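Local coordinates for protein acidocalcisomal pyrophosphatase (Trypanosoma brucei brucei, PDB 5C5V) that probably catalyses the magnesium-dependent hydrolysis of inorganic pyrophosphate, and here binds magnesium ions and the substrate analogue imidodiphosphate, at residues C69-V73 / H74-K78; K63-A66 / W67-S70; V45-M48 / K49-N53; Q125-P128 / W129-I132. All blocks are in the same frame, centred on the assembly; numbering follows the deposited sequence.

Contact 1: residues C69-V73 / H74-K78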
loop_
_atom_site.group_PDB
_atom_site.type_symbol
_atom_site.label_atom_id
_atom_site.label_comp_id
_atom_site.label_asym_id
_atom_site.label_seq_id
_atom_site.Cartn_x
_atom_site.Cartn_y
_atom_site.Cartn_z
ATOM N N CYS A 69 22.107 -20.329 44.017
ATOM C CA CYS A 69 22.962 -21.449 43.640
ATOM C C CYS A 69 23.712 -22.057 44.825
ATOM O O CYS A 69 24.190 -23.186 44.731
ATOM C CB CYS A 69 23.962 -21.032 42.567
ATOM S SG CYS A 69 23.246 -20.869 40.920
ATOM N N SER A 70 23.831 -21.312 45.922
ATOM C CA SER A 70 24.558 -21.788 47.093
ATOM C C SER A 70 23.751 -22.769 47.950
ATOM O O SER A 70 24.299 -23.417 48.831
ATOM C CB SER A 70 25.006 -20.602 47.943
ATOM O OG SER A 70 23.923 -20.077 48.690
ATOM N N HIS A 71 22.441 -22.829 47.733
ATOM C CA HIS A 71 21.571 -23.787 48.426
ATOM C C HIS A 71 21.794 -25.209 47.917
ATOM O O HIS A 71 22.365 -25.398 46.835
ATOM C CB HIS A 71 20.099 -23.409 48.244
ATOM C CG HIS A 71 19.657 -22.264 49.097
ATOM N ND1 HIS A 71 19.149 -22.439 50.367
ATOM C CD2 HIS A 71 19.636 -20.930 48.862
ATOM C CE1 HIS A 71 18.837 -21.264 50.881
ATOM N NE2 HIS A 71 19.132 -20.331 49.994
ATOM N N PRO A 72 21.313 -26.218 48.674
ATOM C CA PRO A 72 21.483 -27.618 48.262
ATOM C C PRO A 72 20.436 -27.977 47.199
ATOM O O PRO A 72 19.240 -27.714 47.378
ATOM C CB PRO A 72 21.293 -28.410 49.568
ATOM C CG PRO A 72 20.770 -27.407 50.606
ATOM C CD PRO A 72 20.528 -26.097 49.915
ATOM N N VAL A 73 20.904 -28.549 46.088
ATOM C CA VAL A 73 20.090 -28.712 44.880
ATOM C C VAL A 73 18.746 -29.410 45.116
ATOM O O VAL A 73 17.819 -29.278 44.307
ATOM C CB VAL A 73 20.875 -29.484 43.773
ATOM C CG1 VAL A 73 20.000 -29.718 42.537
ATOM C CG2 VAL A 73 22.117 -28.702 43.358
ATOM N N HIS A 74 18.608 -30.121 46.227
ATOM C CA HIS A 74 17.340 -30.792 46.481
ATOM C C HIS A 74 16.269 -29.831 47.012
ATOM O O HIS A 74 15.222 -29.661 46.369
ATOM C CB HIS A 74 17.518 -31.964 47.439
ATOM C CG HIS A 74 16.313 -32.848 47.508
ATOM N ND1 HIS A 74 15.387 -32.776 48.529
ATOM C CD2 HIS A 74 15.839 -33.765 46.630
ATOM C CE1 HIS A 74 14.422 -33.652 48.303
ATOM N NE2 HIS A 74 14.669 -34.260 47.155
ATOM N N SER A 75 16.539 -29.197 48.157
ATOM C CA SER A 75 15.591 -28.272 48.780
ATOM C C SER A 75 15.192 -27.126 47.826
ATOM O O SER A 75 14.037 -26.666 47.818
ATOM C CB SER A 75 16.184 -27.691 50.062
ATOM O OG SER A 75 16.840 -26.463 49.789
ATOM N N ARG A 76 16.141 -26.669 47.018
ATOM C CA ARG A 76 15.831 -25.664 46.018
ATOM C C ARG A 76 14.675 -26.140 45.169
ATOM O O ARG A 76 13.665 -25.433 45.010
ATOM C CB ARG A 76 17.043 -25.392 45.127
ATOM C CG ARG A 76 17.915 -24.206 45.500
ATOM C CD ARG A 76 19.347 -24.524 45.099
ATOM N NE ARG A 76 19.496 -24.809 43.672
ATOM C CZ ARG A 76 20.562 -25.422 43.156
ATOM N NH1 ARG A 76 21.549 -25.805 43.962
ATOM N NH2 ARG A 76 20.641 -25.672 41.850
ATOM N N THR A 77 14.831 -27.352 44.632
ATOM C CA THR A 77 13.902 -27.902 43.640
ATOM C C THR A 77 12.468 -28.017 44.185
ATOM O O THR A 77 11.517 -28.050 43.398
ATOM C CB THR A 77 14.393 -29.259 43.082
ATOM O OG1 THR A 77 15.658 -29.073 42.430
ATOM C CG2 THR A 77 13.407 -29.799 42.042
ATOM N N LYS A 78 12.293 -28.118 45.505
ATOM C CA LYS A 78 10.927 -28.221 46.014
ATOM C C LYS A 78 10.151 -26.924 45.735
ATOM O O LYS A 78 9.048 -26.968 45.173
ATOM C CB LYS A 78 10.883 -28.496 47.510
ATOM C CG LYS A 78 11.397 -27.367 48.390
ATOM C CD LYS A 78 11.453 -27.819 49.838
ATOM C CE LYS A 78 12.017 -26.748 50.751
ATOM N NZ LYS A 78 12.054 -27.214 52.177
#

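Contact 2: residues K63-A66 / W67-S70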
loop_
_atom_site.group_PDB
_atom_site.type_symbol
_atom_site.label_atom_id
_atom_site.label_comp_id
_atom_site.label_asym_id
_atom_site.label_seq_id
_atom_site.Cartn_x
_atom_site.Cartn_y
_atom_site.Cartn_z
ATOM N N LYS A 63 23.873 -11.188 42.677
ATOM C CA LYS A 63 24.065 -11.696 44.027
ATOM C C LYS A 63 22.914 -12.605 44.426
ATOM O O LYS A 63 23.108 -13.586 45.128
ATOM C CB LYS A 63 24.186 -10.558 45.041
ATOM C CG LYS A 63 25.255 -9.521 44.736
ATOM C CD LYS A 63 25.504 -8.644 45.962
ATOM C CE LYS A 63 25.995 -7.242 45.608
ATOM N NZ LYS A 63 26.119 -6.427 46.868
ATOM N N PHE A 64 21.712 -12.287 43.963
ATOM C CA PHE A 64 20.566 -13.139 44.227
ATOM C C PHE A 64 20.783 -14.516 43.609
ATOM O O PHE A 64 20.476 -15.534 44.229
ATOM C CB PHE A 64 19.285 -12.503 43.686
ATOM C CG PHE A 64 18.073 -13.382 43.811
ATOM C CD1 PHE A 64 17.435 -13.540 45.028
ATOM C CD2 PHE A 64 17.570 -14.048 42.703
ATOM C CE1 PHE A 64 16.322 -14.352 45.136
ATOM C CE2 PHE A 64 16.458 -14.853 42.804
ATOM C CZ PHE A 64 15.833 -15.008 44.025
ATOM N N TRP A 65 21.324 -14.536 42.391
ATOM C CA TRP A 65 21.649 -15.786 41.714
ATOM C C TRP A 65 22.667 -16.580 42.525
ATOM O O TRP A 65 22.521 -17.786 42.698
ATOM C CB TRP A 65 22.190 -15.515 40.316
ATOM C CG TRP A 65 22.544 -16.748 39.510
ATOM C CD1 TRP A 65 23.746 -17.020 38.921
ATOM C CD2 TRP A 65 21.683 -17.852 39.181
ATOM N NE1 TRP A 65 23.691 -18.224 38.257
ATOM C CE2 TRP A 65 22.437 -18.753 38.401
ATOM C CE3 TRP A 65 20.352 -18.163 39.472
ATOM C CZ2 TRP A 65 21.903 -19.941 37.905
ATOM C CZ3 TRP A 65 19.827 -19.347 38.984
ATOM C CH2 TRP A 65 20.601 -20.219 38.205
ATOM N N ALA A 66 23.694 -15.893 43.022
ATOM C CA ALA A 66 24.731 -16.519 43.827
ATOM C C ALA A 66 24.141 -17.177 45.064
ATOM O O ALA A 66 24.484 -18.317 45.394
ATOM C CB ALA A 66 25.788 -15.496 44.223
ATOM N N TRP A 67 23.277 -16.444 45.760
ATOM C CA TRP A 67 22.599 -16.976 46.931
ATOM C C TRP A 67 21.795 -18.221 46.574
ATOM O O TRP A 67 21.857 -19.242 47.272
ATOM C CB TRP A 67 21.676 -15.929 47.549
ATOM C CG TRP A 67 20.623 -16.558 48.398
ATOM C CD1 TRP A 67 20.749 -16.976 49.694
ATOM C CD2 TRP A 67 19.290 -16.897 47.994
ATOM N NE1 TRP A 67 19.568 -17.538 50.126
ATOM C CE2 TRP A 67 18.656 -17.497 49.101
ATOM C CE3 TRP A 67 18.571 -16.749 46.804
ATOM C CZ2 TRP A 67 17.333 -17.943 49.052
ATOM C CZ3 TRP A 67 17.259 -17.190 46.757
ATOM C CH2 TRP A 67 16.654 -17.780 47.875
ATOM N N TRP A 68 21.045 -18.134 45.484
ATOM C CA TRP A 68 20.207 -19.237 45.053
ATOM C C TRP A 68 21.025 -20.491 44.772
ATOM O O TRP A 68 20.679 -21.584 45.229
ATOM C CB TRP A 68 19.421 -18.852 43.812
ATOM C CG TRP A 68 18.730 -20.005 43.173
ATOM C CD1 TRP A 68 19.170 -20.743 42.115
ATOM C CD2 TRP A 68 17.467 -20.555 43.548
ATOM N NE1 TRP A 68 18.259 -21.715 41.804
ATOM C CE2 TRP A 68 17.202 -21.625 42.669
ATOM C CE3 TRP A 68 16.532 -20.246 44.540
ATOM C CZ2 TRP A 68 16.042 -22.389 42.752
ATOM C CZ3 TRP A 68 15.382 -20.999 44.621
ATOM C CH2 TRP A 68 15.146 -22.061 43.733
ATOM N N CYS A 69 22.107 -20.329 44.017
ATOM C CA CYS A 69 22.962 -21.449 43.640
ATOM C C CYS A 69 23.712 -22.057 44.825
ATOM O O CYS A 69 24.190 -23.186 44.731
ATOM C CB CYS A 69 23.962 -21.032 42.567
ATOM S SG CYS A 69 23.246 -20.869 40.920
ATOM N N SER A 70 23.831 -21.312 45.922
ATOM C CA SER A 70 24.558 -21.788 47.093
ATOM C C SER A 70 23.751 -22.769 47.950
ATOM O O SER A 70 24.299 -23.417 48.831
ATOM C CB SER A 70 25.006 -20.602 47.943
ATOM O OG SER A 70 23.923 -20.077 48.690
#

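Contact 3: residues V45-M48 / K49-N53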
loop_
_atom_site.group_PDB
_atom_site.type_symbol
_atom_site.label_atom_id
_atom_site.label_comp_id
_atom_site.label_asym_id
_atom_site.label_seq_id
_atom_site.Cartn_x
_atom_site.Cartn_y
_atom_site.Cartn_z
ATOM N N VAL A 45 12.561 -21.640 55.551
ATOM C CA VAL A 45 12.322 -20.208 55.288
ATOM C C VAL A 45 13.108 -19.263 56.186
ATOM O O VAL A 45 13.648 -18.258 55.713
ATOM C CB VAL A 45 10.826 -19.843 55.405
ATOM C CG1 VAL A 45 10.641 -18.318 55.430
ATOM C CG2 VAL A 45 10.044 -20.469 54.244
ATOM N N LYS A 46 13.157 -19.572 57.477
ATOM C CA LYS A 46 13.896 -18.748 58.434
ATOM C C LYS A 46 15.339 -18.677 57.959
ATOM O O LYS A 46 15.932 -17.596 57.871
ATOM C CB LYS A 46 13.817 -19.350 59.838
ATOM C CG LYS A 46 14.387 -18.512 60.979
ATOM C CD LYS A 46 14.328 -19.316 62.264
ATOM C CE LYS A 46 14.826 -18.539 63.492
ATOM N NZ LYS A 46 13.955 -17.387 63.869
ATOM N N ALA A 47 15.869 -19.838 57.585
ATOM C CA ALA A 47 17.209 -19.938 57.023
ATOM C C ALA A 47 17.345 -19.132 55.729
ATOM O O ALA A 47 18.444 -18.712 55.369
ATOM C CB ALA A 47 17.573 -21.407 56.769
ATOM N N MET A 48 16.239 -18.930 55.018
ATOM C CA MET A 48 16.294 -18.232 53.737
ATOM C C MET A 48 16.340 -16.702 53.858
ATOM O O MET A 48 17.242 -16.069 53.315
ATOM C CB MET A 48 15.103 -18.657 52.877
ATOM C CG MET A 48 14.840 -17.782 51.672
ATOM S SD MET A 48 13.608 -18.551 50.619
ATOM C CE MET A 48 12.213 -18.695 51.721
ATOM N N LYS A 49 15.381 -16.108 54.561
ATOM C CA LYS A 49 15.376 -14.658 54.740
ATOM C C LYS A 49 16.609 -14.179 55.520
ATOM O O LYS A 49 17.121 -13.077 55.293
ATOM C CB LYS A 49 14.100 -14.181 55.440
ATOM C CG LYS A 49 14.002 -12.645 55.486
ATOM C CD LYS A 49 12.749 -12.160 56.189
ATOM C CE LYS A 49 11.597 -12.011 55.205
ATOM N NZ LYS A 49 10.395 -11.420 55.864
ATOM N N ALA A 50 17.064 -14.985 56.466
ATOM C CA ALA A 50 18.266 -14.626 57.199
ATOM C C ALA A 50 19.454 -14.612 56.236
ATOM O O ALA A 50 20.302 -13.727 56.307
ATOM C CB ALA A 50 18.512 -15.599 58.359
ATOM N N GLU A 51 19.510 -15.598 55.345
ATOM C CA GLU A 51 20.594 -15.697 54.375
ATOM C C GLU A 51 20.649 -14.507 53.405
ATOM O O GLU A 51 21.734 -14.038 53.046
ATOM C CB GLU A 51 20.483 -17.006 53.581
ATOM C CG GLU A 51 20.993 -18.248 54.305
ATOM C CD GLU A 51 20.766 -19.525 53.504
ATOM O OE1 GLU A 51 20.526 -19.412 52.285
ATOM O OE2 GLU A 51 20.830 -20.641 54.077
ATOM N N ILE A 52 19.487 -14.026 52.969
ATOM C CA ILE A 52 19.450 -12.952 51.994
ATOM C C ILE A 52 19.743 -11.617 52.678
ATOM O O ILE A 52 20.440 -10.780 52.122
ATOM C CB ILE A 52 18.095 -12.906 51.239
ATOM C CG1 ILE A 52 17.982 -14.111 50.298
ATOM C CG2 ILE A 52 17.977 -11.626 50.417
ATOM C CD1 ILE A 52 16.584 -14.413 49.844
ATOM N N ASN A 53 19.239 -11.419 53.890
ATOM C CA ASN A 53 19.596 -10.222 54.648
ATOM C C ASN A 53 21.105 -10.084 54.877
ATOM O O ASN A 53 21.645 -8.968 54.869
ATOM C CB ASN A 53 18.909 -10.223 56.018
ATOM C CG ASN A 53 17.414 -10.010 55.931
ATOM O OD1 ASN A 53 16.902 -9.478 54.939
ATOM N ND2 ASN A 53 16.700 -10.401 56.998
#

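Contact 4: residues Q125-P128 / W129-I132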
loop_
_atom_site.group_PDB
_atom_site.type_symbol
_atom_site.label_atom_id
_atom_site.label_comp_id
_atom_site.label_asym_id
_atom_site.label_seq_id
_atom_site.Cartn_x
_atom_site.Cartn_y
_atom_site.Cartn_z
ATOM N N GLN A 125 22.929 -27.740 14.668
ATOM C CA GLN A 125 22.671 -27.609 13.246
ATOM C C GLN A 125 21.372 -28.334 12.931
ATOM O O GLN A 125 21.072 -29.375 13.535
ATOM C CB GLN A 125 23.829 -28.155 12.410
ATOM C CG GLN A 125 23.654 -27.908 10.937
ATOM C CD GLN A 125 24.871 -28.264 10.120
ATOM O OE1 GLN A 125 25.898 -28.664 10.654
ATOM N NE2 GLN A 125 24.754 -28.135 8.810
ATOM N N VAL A 126 20.602 -27.760 12.002
ATOM C CA VAL A 126 19.334 -28.332 11.574
ATOM C C VAL A 126 19.237 -28.328 10.055
ATOM O O VAL A 126 20.079 -27.744 9.360
ATOM C CB VAL A 126 18.124 -27.557 12.136
ATOM C CG1 VAL A 126 18.182 -27.495 13.659
ATOM C CG2 VAL A 126 18.062 -26.149 11.555
ATOM N N SER A 127 18.196 -28.968 9.538
ATOM C CA SER A 127 17.966 -28.988 8.103
ATOM C C SER A 127 16.888 -27.986 7.719
ATOM O O SER A 127 15.796 -28.024 8.270
ATOM C CB SER A 127 17.564 -30.383 7.641
ATOM O OG SER A 127 17.054 -30.311 6.319
ATOM N N PRO A 128 17.189 -27.083 6.772
ATOM C CA PRO A 128 16.153 -26.144 6.329
ATOM C C PRO A 128 14.964 -26.898 5.742
ATOM O O PRO A 128 13.829 -26.466 5.843
ATOM C CB PRO A 128 16.863 -25.326 5.250
ATOM C CG PRO A 128 17.912 -26.230 4.738
ATOM C CD PRO A 128 18.404 -26.976 5.948
ATOM N N TRP A 129 15.242 -28.043 5.140
ATOM C CA TRP A 129 14.214 -28.908 4.582
ATOM C C TRP A 129 13.353 -29.578 5.664
ATOM O O TRP A 129 12.127 -29.499 5.632
ATOM C CB TRP A 129 14.890 -29.962 3.710
ATOM C CG TRP A 129 13.976 -30.833 2.919
ATOM C CD1 TRP A 129 12.648 -30.636 2.677
ATOM C CD2 TRP A 129 14.333 -32.051 2.253
ATOM N NE1 TRP A 129 12.153 -31.655 1.892
ATOM C CE2 TRP A 129 13.166 -32.543 1.628
ATOM C CE3 TRP A 129 15.523 -32.775 2.129
ATOM C CZ2 TRP A 129 13.156 -33.730 0.894
ATOM C CZ3 TRP A 129 15.511 -33.950 1.407
ATOM C CH2 TRP A 129 14.336 -34.412 0.791
ATOM N N HIS A 130 13.985 -30.233 6.633
ATOM C CA HIS A 130 13.207 -31.034 7.574
ATOM C C HIS A 130 12.770 -30.272 8.809
ATOM O O HIS A 130 11.730 -30.568 9.368
ATOM C CB HIS A 130 13.992 -32.275 7.997
ATOM C CG HIS A 130 14.491 -33.079 6.838
ATOM N ND1 HIS A 130 13.664 -33.502 5.824
ATOM C CD2 HIS A 130 15.732 -33.522 6.529
ATOM C CE1 HIS A 130 14.374 -34.174 4.934
ATOM N NE2 HIS A 130 15.630 -34.194 5.335
ATOM N N ASP A 131 13.553 -29.297 9.242
ATOM C CA ASP A 131 13.346 -28.745 10.574
ATOM C C ASP A 131 12.624 -27.395 10.621
ATOM O O ASP A 131 12.145 -26.998 11.682
ATOM C CB ASP A 131 14.687 -28.653 11.281
ATOM C CG ASP A 131 15.285 -30.016 11.519
ATOM O OD1 ASP A 131 14.596 -30.854 12.134
ATOM O OD2 ASP A 131 16.413 -30.267 11.055
ATOM N N ILE A 132 12.539 -26.699 9.495
ATOM C CA ILE A 132 11.715 -25.497 9.423
ATOM C C ILE A 132 10.263 -25.885 9.186
ATOM O O ILE A 132 9.969 -26.602 8.234
ATOM C CB ILE A 132 12.179 -24.541 8.312
ATOM C CG1 ILE A 132 13.601 -24.055 8.595
ATOM C CG2 ILE A 132 11.238 -23.353 8.216
ATOM C CD1 ILE A 132 14.181 -23.205 7.482
#

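Contact 1: residues C69-V73 / H74-K78
R76 N donates almost straight to P72 O (3.3 Å, 176° at the hydrogen), an i to i+4 backbone bond at the start of helix 73-87, with P72 at its N-cap position and the chain behind it extended through H71. The R76 side chain then doubles back along the incoming chain. Bends at chi2 and at chi3 (58°) turn its guanidinium over V73, whose CA lies 3.3 Å above one face, displaced toward the rim. At the edge, NH1 donates to H71 O in the plane of the guanidinium (3.0 Å), although it meets that carbonyl from above the carbonyl plane. V73 CG2 presses on the same nitrogen at 3.0 Å, a tight approach. Nearer the root of the arginine, CD rests on H71 CB at 3.4 Å. One residue on, T77 OG1 bonds to V73 O (2.9 Å); chi1 of -61° sets this hydroxyl beside its own backbone N, facing back down the helix. The H71 imidazole leads away from the turn and meets W67 with the two planes nearly perpendicular, while R76 also packs on T1 and K78 NZ forms a salt bridge with D44. The arginine thus gives H71 O, ahead of the helix, a side-chain donor, and its carbon chain and one guanidinium face pack against apolar groups. Bonded at its edge and covered by V73, the cation would have little freedom to rotate.

Contact 2: residues K63-A66 / W67-S70
W67 lies alongside F64 one helical turn away, the two side chains pointing the same way. Their rings meet obliquely, planes at 34°, with F64 CE1 3.4 Å from W67 CZ3. The F64 carbonyl oxygen lies in the indole plane, at the edge near W67 CE3, while it accepts the amide of W68. W65 carries the other cluster. C69 SG sits 3.6 Å from the centroid of its six-membered ring, 21° off the normal, a sulfur-aromatic contact over the face; the thiol gets there because chi1 of -76° sets SG beside the backbone N. W68 is nearly parallel to W65 but slid along it, with little overlap, W68 CD1 reaching W65 CZ3 at 3.5 Å. Helix 61-69 belongs to an N-terminal region of helices consistent with an EF-hand domain, and its aromatic residues face several neighbours at once: F64, W65 and W68 touch M9 of helix 3-14, W67 touches helix 43-53, and W68 also packs on R76, C79 and F80 of helix 73-87. Regular i to i+4 bonds hold the spacing, among them W67 N to K63 O (2.9 Å). Further on, the bond from S70 N to A66 O is weak, and W67 O accepts both S70 N and S70 OG (2.6 Å) from the same face of its plane.

Contact 3: residues V45-M48 / K49-N53
M48 and I52, one turn apart, form the buried, more ordered side of this helical segment. Their side chains touch each other only lightly, M48 CG lying 4.2 Å from I52 CD1. M48 runs extended through chi2 and then bends at chi3 (59°), its methyl lying away from I52. In I52, CG1 stands beside the backbone N (chi1 -70°), a position that brings it back to 3.7 Å from M48 O. Backbone bonds tie the same turn together, I52 N to M48 O at 3.1 Å and, a turn earlier, K49 N to V45 O at 3.0 Å. The other side is more open: K46, A47 and A50 are solvent-exposed, and there the nearest approach of A50 CB is to the backbone, 3.3 Å from K46 O. The charged groups of K49 and E51 find partners on other helices, K49 NZ in a salt bridge with E30 and E51 OE1 in a weak hydrogen bond from W67 NE1. Helix 43-53 packs against two others of the EF-hand-like region. M48, K49 and I52 lean on L36 and C33 of helix 26-36, M48 and I52 also touch W67 of helix 61-69, and V45 and M48 touch M40 in the loop leading into the helix.

Contact 4: residues Q125-P128 / W129-I132
S127 OG approaches the H130 imidazole obliquely, 3.5 Å from CD2, while W129 CB lies over the centre of one face of that ring. H130 CE1 in turn stands above one face of the W129 indole, offset toward its rim. Beyond the turn W330 meets both rings, and hydrogen bonds of their ring nitrogens would limit how they turn: W129 NE1 to T204 O, H130 ND1 with W330 NE1, and H130 NE2 to G340 O. S127 is the N-cap of the short, weakly bonded helix 128-131. With OG anti to the backbone N (chi1 167°), its hydroxyl reaches across the opening turn to accept from H130 N (3.1 Å) and, weakly, from W129 N; it also bonds to N175 OD1. The backbone of the cap is gripped reciprocally by D131. S127 N gives an almost straight bond to D131 OD2 (2.7 Å, 175°), received on the anti lone pair, and D131 N returns one to S127 O (2.8 Å). V126 CB lies 3.4 Å from D131 OD2. The turn leads from strand 123-126, paired with strand 110-117 in the antiparallel sheet, into the pyrophosphatase core: P128 and I132 pack on I155 of strand 152-156, W129 and H130 on helix 316-336, and the W129 side chain lies about 7 Å from that of D221, a magnesium ligand.

Overall arrangement
Along the chain the order is contact 3, contact 2, contact 1 and, much later, contact 4. The first three form one cluster in the N-terminal helical region, with centres 10 to 14 Å apart. Contacts 1 and 2 share C69 and S70 where helix 61-69 passes into helix 73-87, and R76 CD of contact 1 packs on W68 O at 3.2 Å. W67 of contact 2 and H71 of contact 1 both come to E51 of contact 3. Contact 4 stands apart, its centre about 38 Å from those of contacts 1 and 2 and 48 Å from that of contact 3, in the part holding imidodiphosphate and magnesium. The EF-hand-like helices and the active site are thus well separated within one subunit.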